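Local coordinates for Cwp19 (Clostridioides difficile, PDB 5OQ3), which probably hydrolyses glycosidic bonds of the bacterial cell wall through this TIM-barrel glycoside hydrolase domain, and the whole protein may also act as an amidase, at residues Y292-V306 with Q337-N350. Residues are numbered along the deposited sequence; the frame is centred on the assembly and turned at random.
Sequences YWPIGLKAADYSKLV and QNIAKEIVQQVTLN
With CG trans to its backbone N (chi1 -176°), Tyr-302 brings its ring against helix 343-350, where Gln-346, whose CG stands opposite its own carbonyl carbon, lays an extended side chain across one face. Ring and amide planes differ by 17°, and Gln-346 CD lies 3.5 Å above the plane of the Tyr-302 ring, over its centre: a stacked amide. In the ring plane, Tyr-302 OH donates to Asn-350 OD1 at 2.7 Å, on a lone pair in the carbonyl plane. Gln-346 NE2 reaches Glu-342 OE1 (3.1 Å) and, through a weak bond, Trp-293 O, which helps fix the amide's rotation.

Glu-342 OE1 therefore has two donors: on its syn lone pair it takes a nearly straight bond from Ile-295 N (2.9 Å), and Gln-346 NE2 meets it on the anti side. A water donates to both Glu-342 OE2 and Ile-295 O, doubling the tie to the Pro-294 to Leu-297 type II turn. Apolar contacts flank this polar centre: Pro-294 CG lies 3.8 Å from Gln-337 CG, and Leu-349 CD2 is 3.8 Å from Val-306 CG2.

Gln-324, on barrel strand 319-324, bonds both Tyr-302 OH and Asn-350 ND2, so the contact joins two consecutive outer helices, 302-313 and 343-350, over that strand; their local axes run 26° apart, while helix 371-381 packs against Val-347.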
ATOM      1  N   TYR A 292       0.742  -9.323   9.859  1.00 11.60           N
ATOM      2  CA  TYR A 292      -0.597  -9.388  10.417  1.00 12.15           C
ATOM      3  C   TYR A 292      -0.871 -10.746  11.048  1.00 12.75           C
ATOM      4  O   TYR A 292      -1.874 -11.408  10.739  1.00 14.13           O
ATOM      5  CB  TYR A 292      -1.630  -9.061   9.323  1.00 12.82           C
ATOM      6  CG  TYR A 292      -1.490  -7.748   8.584  1.00 11.89           C
ATOM      7  CD1 TYR A 292      -0.812  -6.657   9.119  1.00 10.77           C
ATOM      8  CD2 TYR A 292      -2.136  -7.568   7.374  1.00 11.55           C
ATOM      9  CE1 TYR A 292      -0.776  -5.445   8.454  1.00  9.93           C
ATOM     10  CE2 TYR A 292      -2.074  -6.362   6.695  1.00 11.17           C
ATOM     11  CZ  TYR A 292      -1.417  -5.286   7.260  1.00 10.42           C
ATOM     12  OH  TYR A 292      -1.362  -4.076   6.616  1.00 12.04           O
ATOM     13  N   TRP A 293      -0.008 -11.125  11.988  1.00 12.64           N
ATOM     14  CA  TRP A 293      -0.130 -12.379  12.670  1.00 12.26           C
ATOM     15  C   TRP A 293       0.211 -12.173  14.151  1.00 12.75           C
ATOM     16  O   TRP A 293       0.967 -11.275  14.505  1.00 12.48           O
ATOM     17  CB  TRP A 293       0.867 -13.380  12.100  1.00 14.17           C
ATOM     18  CG  TRP A 293       0.621 -13.722  10.646  1.00 15.09           C
ATOM     19  CD1 TRP A 293      -0.417 -14.472  10.130  1.00 16.03           C
ATOM     20  CD2 TRP A 293       1.423 -13.344   9.526  1.00 13.96           C
ATOM     21  NE1 TRP A 293      -0.299 -14.581   8.775  1.00 16.49           N
ATOM     22  CE2 TRP A 293       0.825 -13.907   8.374  1.00 13.93           C
ATOM     23  CE3 TRP A 293       2.609 -12.616   9.383  1.00 13.50           C
ATOM     24  CZ2 TRP A 293       1.374 -13.760   7.107  1.00 15.29           C
ATOM     25  CZ3 TRP A 293       3.139 -12.450   8.119  1.00 14.86           C
ATOM     26  CH2 TRP A 293       2.514 -13.004   6.994  1.00 15.03           C
ATOM     27  N   PRO A 294      -0.295 -13.048  15.021  1.00 12.66           N
ATOM     28  CA  PRO A 294       0.098 -13.054  16.428  1.00 13.45           C
ATOM     29  C   PRO A 294       1.507 -13.556  16.669  1.00 13.76           C
ATOM     30  O   PRO A 294       2.058 -14.355  15.901  1.00 15.02           O
ATOM     31  CB  PRO A 294      -0.898 -14.009  17.096  1.00 16.06           C
ATOM     32  CG  PRO A 294      -1.930 -14.266  16.086  1.00 17.28           C
ATOM     33  CD  PRO A 294      -1.331 -14.052  14.753  1.00 13.66           C
ATOM     34  N   ILE A 295       2.071 -13.115  17.791  1.00 15.67           N
ATOM     35  CA  ILE A 295       3.258 -13.752  18.358  1.00 15.77           C
ATOM     36  C   ILE A 295       2.946 -15.213  18.642  1.00 16.39           C
ATOM     37  O   ILE A 295       1.899 -15.517  19.160  1.00 19.30           O
ATOM     38  CB  ILE A 295       3.698 -12.986  19.631  1.00 15.71           C
ATOM     39  CG1 ILE A 295       4.262 -11.635  19.199  1.00 14.80           C
ATOM     40  CG2 ILE A 295       4.742 -13.758  20.424  1.00 16.37           C
ATOM     41  CD1 ILE A 295       4.406 -10.611  20.309  1.00 18.15           C
ATOM     42  N   GLY A 296       3.847 -16.098  18.269  1.00 16.54           N
ATOM     43  CA  GLY A 296       3.703 -17.554  18.521  1.00 18.13           C
ATOM     44  C   GLY A 296       2.975 -18.336  17.446  1.00 17.85           C
ATOM     45  O   GLY A 296       2.811 -19.541  17.579  1.00 23.14           O
ATOM     46  N   LEU A 297       2.496 -17.683  16.389  1.00 18.72           N
ATOM     47  CA  LEU A 297       1.774 -18.440  15.361  1.00 18.19           C
ATOM     48  C   LEU A 297       2.796 -19.253  14.592  1.00 19.51           C
ATOM     49  O   LEU A 297       3.699 -18.695  13.982  1.00 21.03           O
ATOM     50  CB  LEU A 297       1.044 -17.499  14.395  1.00 17.90           C
ATOM     51  CG  LEU A 297       0.246 -18.195  13.299  1.00 18.63           C
ATOM     52  CD1 LEU A 297      -0.974 -18.934  13.837  1.00 22.96           C
ATOM     53  CD2 LEU A 297      -0.140 -17.168  12.241  1.00 19.39           C
ATOM     54  N   LYS A 298       2.621 -20.569  14.561  1.00 20.14           N
ATOM     55  CA  LYS A 298       3.643 -21.466  14.011  1.00 21.23           C
ATOM     56  C   LYS A 298       4.053 -21.141  12.554  1.00 21.42           C
ATOM     57  O   LYS A 298       5.257 -21.038  12.239  1.00 23.18           O
ATOM     58  CB  LYS A 298       3.197 -22.926  14.146  1.00 25.82           C
ATOM     59  CG  LYS A 298       4.237 -23.923  13.654  1.00 30.72           C
ATOM     60  CD  LYS A 298       3.794 -25.362  13.897  1.00 36.49           C
ATOM     61  CE  LYS A 298       4.967 -26.311  13.732  1.00 42.39           C
ATOM     62  NZ  LYS A 298       5.717 -26.093  12.465  1.00 50.03           N
ATOM     63  N   ALA A 299       3.058 -20.970  11.680  1.00 20.24           N
ATOM     64  CA  ALA A 299       3.316 -20.726  10.241  1.00 19.66           C
ATOM     65  C   ALA A 299       3.927 -19.382   9.952  1.00 17.87           C
ATOM     66  O   ALA A 299       4.561 -19.236   8.893  1.00 20.50           O
ATOM     67  CB  ALA A 299       2.034 -20.824   9.433  1.00 23.59           C
ATOM     68  N   ALA A 300       3.685 -18.383  10.808  1.00 17.05           N
ATOM     69  CA  ALA A 300       4.097 -17.025  10.498  1.00 15.49           C
ATOM     70  C   ALA A 300       4.206 -16.230  11.814  1.00 14.27           C
ATOM     71  O   ALA A 300       3.322 -15.419  12.161  1.00 15.46           O
ATOM     72  CB  ALA A 300       3.122 -16.357   9.539  1.00 14.87           C
ATOM     73  N   ASP A 301       5.251 -16.563  12.576  1.00 13.80           N
ATOM     74  CA  ASP A 301       5.405 -16.082  13.936  1.00 14.01           C
ATOM     75  C   ASP A 301       5.877 -14.650  13.899  1.00 12.50           C
ATOM     76  O   ASP A 301       6.977 -14.353  13.451  1.00 14.15           O
ATOM     77  CB  ASP A 301       6.394 -16.976  14.668  1.00 15.68           C
ATOM     78  CG  ASP A 301       6.506 -16.649  16.178  1.00 17.48           C
ATOM     79  OD1 ASP A 301       6.140 -15.534  16.609  1.00 18.09           O
ATOM     80  OD2 ASP A 301       6.897 -17.531  16.938  1.00 22.10           O
ATOM     81  N   TYR A 302       5.013 -13.758  14.355  1.00 11.75           N
ATOM     82  CA  TYR A 302       5.365 -12.360  14.434  1.00 10.63           C
ATOM     83  C   TYR A 302       6.758 -12.112  15.023  1.00 10.77           C
ATOM     84  O   TYR A 302       7.536 -11.287  14.516  1.00 11.61           O
ATOM     85  CB  TYR A 302       4.316 -11.600  15.262  1.00 10.75           C
ATOM     86  CG  TYR A 302       4.541 -10.099  15.341  1.00 10.30           C
ATOM     87  CD1 TYR A 302       5.395  -9.530  16.318  1.00  9.89           C
ATOM     88  CD2 TYR A 302       3.903  -9.220  14.454  1.00 10.56           C
ATOM     89  CE1 TYR A 302       5.577  -8.154  16.400  1.00 10.02           C
ATOM     90  CE2 TYR A 302       4.108  -7.859  14.526  1.00  9.39           C
ATOM     91  CZ  TYR A 302       4.927  -7.324  15.498  1.00  9.87           C
ATOM     92  OH  TYR A 302       5.090  -5.980  15.550  1.00 10.54           O
ATOM     93  N   SER A 303       7.084 -12.785  16.100  1.00 11.63           N
ATOM     94  CA  SER A 303       8.365 -12.541  16.750  0.67 12.33           C
ATOM     95  C   SER A 303       9.557 -12.944  15.848  1.00 12.62           C
ATOM     96  O   SER A 303      10.598 -12.275  15.872  1.00 13.46           O
ATOM     97  CB  SER A 303       8.411 -13.229  18.116  0.67 13.29           C
ATOM     98  OG  SER A 303       8.587 -14.618  17.993  0.67 16.48           O
ATOM     99  N   LYS A 304       9.418 -14.001  15.064  1.00 11.78           N
ATOM    100  CA  LYS A 304      10.478 -14.419  14.137  1.00 12.56           C
ATOM    101  C   LYS A 304      10.574 -13.441  12.986  1.00 12.14           C
ATOM    102  O   LYS A 304      11.678 -13.077  12.539  1.00 12.94           O
ATOM    103  CB  LYS A 304      10.203 -15.836  13.598  1.00 15.36           C
ATOM    104  CG  LYS A 304      10.316 -16.894  14.689  1.00 19.17           C
ATOM    105  CD  LYS A 304      10.210 -18.299  14.120  1.00 23.61           C
ATOM    106  CE  LYS A 304      10.487 -19.331  15.194  1.00 31.44           C
ATOM    107  NZ  LYS A 304      10.067 -20.668  14.724  1.00 39.25           N
ATOM    108  N   LEU A 305       9.421 -12.972  12.519  1.00 11.17           N
ATOM    109  CA  LEU A 305       9.423 -12.079  11.385  1.00 10.92           C
ATOM    110  C   LEU A 305       9.968 -10.696  11.695  1.00  9.18           C
ATOM    111  O   LEU A 305      10.654 -10.109  10.835  1.00 10.54           O
ATOM    112  CB  LEU A 305       8.030 -12.044  10.759  1.00 10.73           C
ATOM    113  CG  LEU A 305       7.726 -13.305   9.912  1.00 12.15           C
ATOM    114  CD1 LEU A 305       6.224 -13.487   9.722  1.00 14.32           C
ATOM    115  CD2 LEU A 305       8.498 -13.249   8.588  1.00 12.08           C
ATOM    116  N   VAL A 306       9.689 -10.133  12.868  1.00 10.21           N
ATOM    117  CA  VAL A 306      10.285  -8.828  13.175  1.00  9.20           C
ATOM    118  C   VAL A 306      11.819  -8.925  13.138  1.00 10.72           C
ATOM    119  O   VAL A 306      12.477  -8.035  12.623  1.00 10.91           O
ATOM    120  CB  VAL A 306       9.768  -8.189  14.485  1.00 12.75           C
ATOM    121  CG1 VAL A 306       8.334  -7.722  14.368  1.00 13.48           C
ATOM    122  CG2 VAL A 306       9.969  -9.056  15.690  1.00 14.36           C
ATOM    123  N   GLN A 337      -7.539 -15.248  15.660  1.00 25.60           N
ATOM    124  CA  GLN A 337      -6.342 -14.420  15.874  1.00 22.80           C
ATOM    125  C   GLN A 337      -6.710 -13.030  16.355  1.00 19.40           C
ATOM    126  O   GLN A 337      -7.598 -12.358  15.768  1.00 22.13           O
ATOM    127  CB  GLN A 337      -5.522 -14.335  14.595  1.00 22.52           C
ATOM    128  CG  GLN A 337      -4.933 -15.666  14.161  1.00 23.65           C
ATOM    129  CD  GLN A 337      -4.165 -15.573  12.870  1.00 22.34           C
ATOM    130  OE1 GLN A 337      -3.811 -14.487  12.412  1.00 22.12           O
ATOM    131  NE2 GLN A 337      -3.884 -16.716  12.275  1.00 24.06           N
ATOM    132  N   ASN A 338      -6.042 -12.599  17.423  1.00 21.10           N
ATOM    133  CA  ASN A 338      -6.343 -11.320  18.025  1.00 18.77           C
ATOM    134  C   ASN A 338      -5.075 -10.571  18.201  1.00 18.66           C
ATOM    135  O   ASN A 338      -4.397 -10.709  19.198  1.00 21.31           O
ATOM    136  CB  ASN A 338      -7.075 -11.504  19.365  1.00 21.16           C
ATOM    137  CG  ASN A 338      -7.704 -10.212  19.858  1.00 21.39           C
ATOM    138  OD1 ASN A 338      -7.270  -9.128  19.468  1.00 22.20           O
ATOM    139  ND2 ASN A 338      -8.737 -10.312  20.689  1.00 25.37           N
ATOM    140  N   ILE A 339      -4.795  -9.724  17.213  1.00 15.10           N
ATOM    141  CA  ILE A 339      -3.615  -8.866  17.244  0.70 14.43           C
ATOM    142  C   ILE A 339      -3.858  -7.629  18.103  1.00 13.83           C
ATOM    143  O   ILE A 339      -2.974  -7.213  18.860  1.00 13.85           O
ATOM    144  CB  ILE A 339      -3.180  -8.495  15.837  0.70 13.92           C
ATOM    145  CG1 ILE A 339      -2.640  -9.743  15.140  0.70 15.35           C
ATOM    146  CG2 ILE A 339      -2.114  -7.423  15.882  0.70 11.62           C
ATOM    147  CD1 ILE A 339      -2.369  -9.577  13.681  0.70 14.32           C
ATOM    148  N   ALA A 340      -5.043  -7.038  18.009  1.00 13.56           N
ATOM    149  CA  ALA A 340      -5.338  -5.832  18.768  1.00 15.32           C
ATOM    150  C   ALA A 340      -5.071  -6.045  20.275  1.00 14.34           C
ATOM    151  O   ALA A 340      -4.465  -5.202  20.919  1.00 16.26           O
ATOM    152  CB  ALA A 340      -6.778  -5.418  18.550  1.00 16.74           C
ATOM    153  N   LYS A 341      -5.500  -7.187  20.816  1.00 16.20           N
ATOM    154  CA  LYS A 341      -5.327  -7.476  22.231  1.00 16.98           C
ATOM    155  C   LYS A 341      -3.869  -7.526  22.677  1.00 16.65           C
ATOM    156  O   LYS A 341      -3.573  -7.287  23.864  1.00 22.70           O
ATOM    157  CB  LYS A 341      -6.044  -8.798  22.569  1.00 20.63           C
ATOM    158  CG  LYS A 341      -6.050  -9.171  24.014  1.00 27.61           C
ATOM    159  CD  LYS A 341      -6.933 -10.377  24.223  1.00 32.68           C
ATOM    160  CE  LYS A 341      -6.307 -11.670  23.726  1.00 40.11           C
ATOM    161  NZ  LYS A 341      -6.868 -12.825  24.498  1.00 48.35           N
ATOM    162  N   GLU A 342      -2.958  -7.775  21.724  1.00 14.53           N
ATOM    163  CA  GLU A 342      -1.532  -7.876  22.043  1.00 13.89           C
ATOM    164  C   GLU A 342      -0.728  -6.806  21.404  1.00 12.05           C
ATOM    165  O   GLU A 342       0.494  -6.950  21.285  1.00 13.69           O
ATOM    166  CB  GLU A 342      -0.967  -9.245  21.696  1.00 16.33           C
ATOM    167  CG  GLU A 342      -1.004  -9.656  20.242  1.00 15.93           C
ATOM    168  CD  GLU A 342      -0.374 -11.017  20.021  1.00 16.82           C
ATOM    169  OE1 GLU A 342       0.566 -11.123  19.219  1.00 17.32           O
ATOM    170  OE2 GLU A 342      -0.836 -12.007  20.655  1.00 22.01           O
ATOM    171  N   ILE A 343      -1.363  -5.696  21.059  1.00 12.11           N
ATOM    172  CA  ILE A 343      -0.596  -4.700  20.329  1.00 11.00           C
ATOM    173  C   ILE A 343       0.517  -4.082  21.192  1.00 10.96           C
ATOM    174  O   ILE A 343       1.586  -3.761  20.677  1.00 10.84           O
ATOM    175  CB  ILE A 343      -1.522  -3.618  19.726  1.00 12.78           C
ATOM    176  CG1 ILE A 343      -0.787  -2.759  18.663  1.00 13.16           C
ATOM    177  CG2 ILE A 343      -2.098  -2.698  20.777  1.00 13.38           C
ATOM    178  CD1 ILE A 343      -0.139  -3.531  17.518  1.00 14.98           C
ATOM    179  N   VAL A 344       0.296  -3.898  22.483  1.00 10.48           N
ATOM    180  CA  VAL A 344       1.366  -3.362  23.327  1.00 10.69           C
ATOM    181  C   VAL A 344       2.566  -4.319  23.327  1.00 10.19           C
ATOM    182  O   VAL A 344       3.713  -3.907  23.216  1.00 10.91           O
ATOM    183  CB  VAL A 344       0.853  -3.059  24.755  1.00 12.49           C
ATOM    184  CG1 VAL A 344       2.027  -2.721  25.658  1.00 13.11           C
ATOM    185  CG2 VAL A 344      -0.133  -1.894  24.707  1.00 14.00           C
ATOM    186  N   GLN A 345       2.303  -5.598  23.474  1.00 11.06           N
ATOM    187  CA  GLN A 345       3.357  -6.607  23.405  1.00 11.73           C
ATOM    188  C   GLN A 345       4.115  -6.564  22.066  1.00 10.56           C
ATOM    189  O   GLN A 345       5.360  -6.649  22.042  1.00 10.35           O
ATOM    190  CB  GLN A 345       2.752  -7.992  23.641  1.00 13.11           C
ATOM    191  CG  GLN A 345       3.773  -9.108  23.693  1.00 12.28           C
ATOM    192  CD  GLN A 345       3.167 -10.486  23.838  1.00 17.13           C
ATOM    193  OE1 GLN A 345       1.957 -10.627  23.898  1.00 20.66           O
ATOM    194  NE2 GLN A 345       4.016 -11.514  23.823  1.00 17.28           N
ATOM    195  N   GLN A 346       3.392  -6.464  20.955  1.00 10.05           N
ATOM    196  CA  GLN A 346       4.049  -6.382  19.667  1.00  9.68           C
ATOM    197  C   GLN A 346       4.931  -5.167  19.546  1.00  9.61           C
ATOM    198  O   GLN A 346       6.071  -5.298  19.106  1.00 10.15           O
ATOM    199  CB  GLN A 346       3.014  -6.464  18.531  1.00  8.90           C
ATOM    200  CG  GLN A 346       2.285  -7.777  18.418  1.00 10.74           C
ATOM    201  CD  GLN A 346       1.637  -7.997  17.046  1.00 10.90           C
ATOM    202  OE1 GLN A 346       1.479  -7.069  16.238  1.00 11.72           O
ATOM    203  NE2 GLN A 346       1.173  -9.225  16.819  1.00 12.80           N
ATOM    204  N   VAL A 347       4.435  -3.981  19.880  1.00  9.71           N
ATOM    205  CA  VAL A 347       5.232  -2.796  19.686  1.00  9.83           C
ATOM    206  C   VAL A 347       6.397  -2.739  20.676  1.00  9.63           C
ATOM    207  O   VAL A 347       7.476  -2.297  20.337  1.00 10.12           O
ATOM    208  CB  VAL A 347       4.367  -1.519  19.744  1.00 11.38           C
ATOM    209  CG1 VAL A 347       5.216  -0.265  19.700  1.00 11.28           C
ATOM    210  CG2 VAL A 347       3.393  -1.496  18.563  1.00 12.13           C
ATOM    211  N   THR A 348       6.208  -3.265  21.881  1.00 10.21           N
ATOM    212  CA  THR A 348       7.313  -3.378  22.836  1.00  9.88           C
ATOM    213  C   THR A 348       8.460  -4.231  22.251  1.00  9.42           C
ATOM    214  O   THR A 348       9.640  -3.882  22.350  1.00 10.70           O
ATOM    215  CB  THR A 348       6.804  -3.932  24.167  1.00 10.71           C
ATOM    216  OG1 THR A 348       5.817  -3.050  24.712  1.00 12.36           O
ATOM    217  CG2 THR A 348       7.938  -4.103  25.183  1.00 11.01           C
ATOM    218  N   LEU A 349       8.111  -5.330  21.593  1.00  9.34           N
ATOM    219  CA  LEU A 349       9.105  -6.156  20.935  1.00  9.21           C
ATOM    220  C   LEU A 349       9.782  -5.388  19.806  1.00  9.55           C
ATOM    221  O   LEU A 349      11.013  -5.452  19.675  1.00 10.11           O
ATOM    222  CB  LEU A 349       8.463  -7.440  20.442  1.00 10.19           C
ATOM    223  CG  LEU A 349       9.417  -8.435  19.765  1.00 11.27           C
ATOM    224  CD1 LEU A 349      10.529  -8.893  20.723  1.00 11.61           C
ATOM    225  CD2 LEU A 349       8.649  -9.596  19.161  1.00 12.52           C
ATOM    226  N   ASN A 350       8.994  -4.704  18.966  1.00  9.00           N
ATOM    227  CA  ASN A 350       9.569  -3.952  17.878  1.00  8.99           C
ATOM    228  C   ASN A 350      10.657  -3.038  18.383  1.00  8.83           C
ATOM    229  O   ASN A 350      11.672  -2.835  17.721  1.00  9.09           O
ATOM    230  CB  ASN A 350       8.538  -3.035  17.205  1.00  9.55           C
ATOM    231  CG  ASN A 350       7.427  -3.775  16.495  1.00  8.94           C
ATOM    232  OD1 ASN A 350       7.444  -5.018  16.377  1.00  9.75           O
ATOM    233  ND2 ASN A 350       6.411  -3.011  16.082  1.00  9.18           N
TER
HETATM  234  O   HOH W   1       0.173 -14.334  20.785  1.00 26.10           O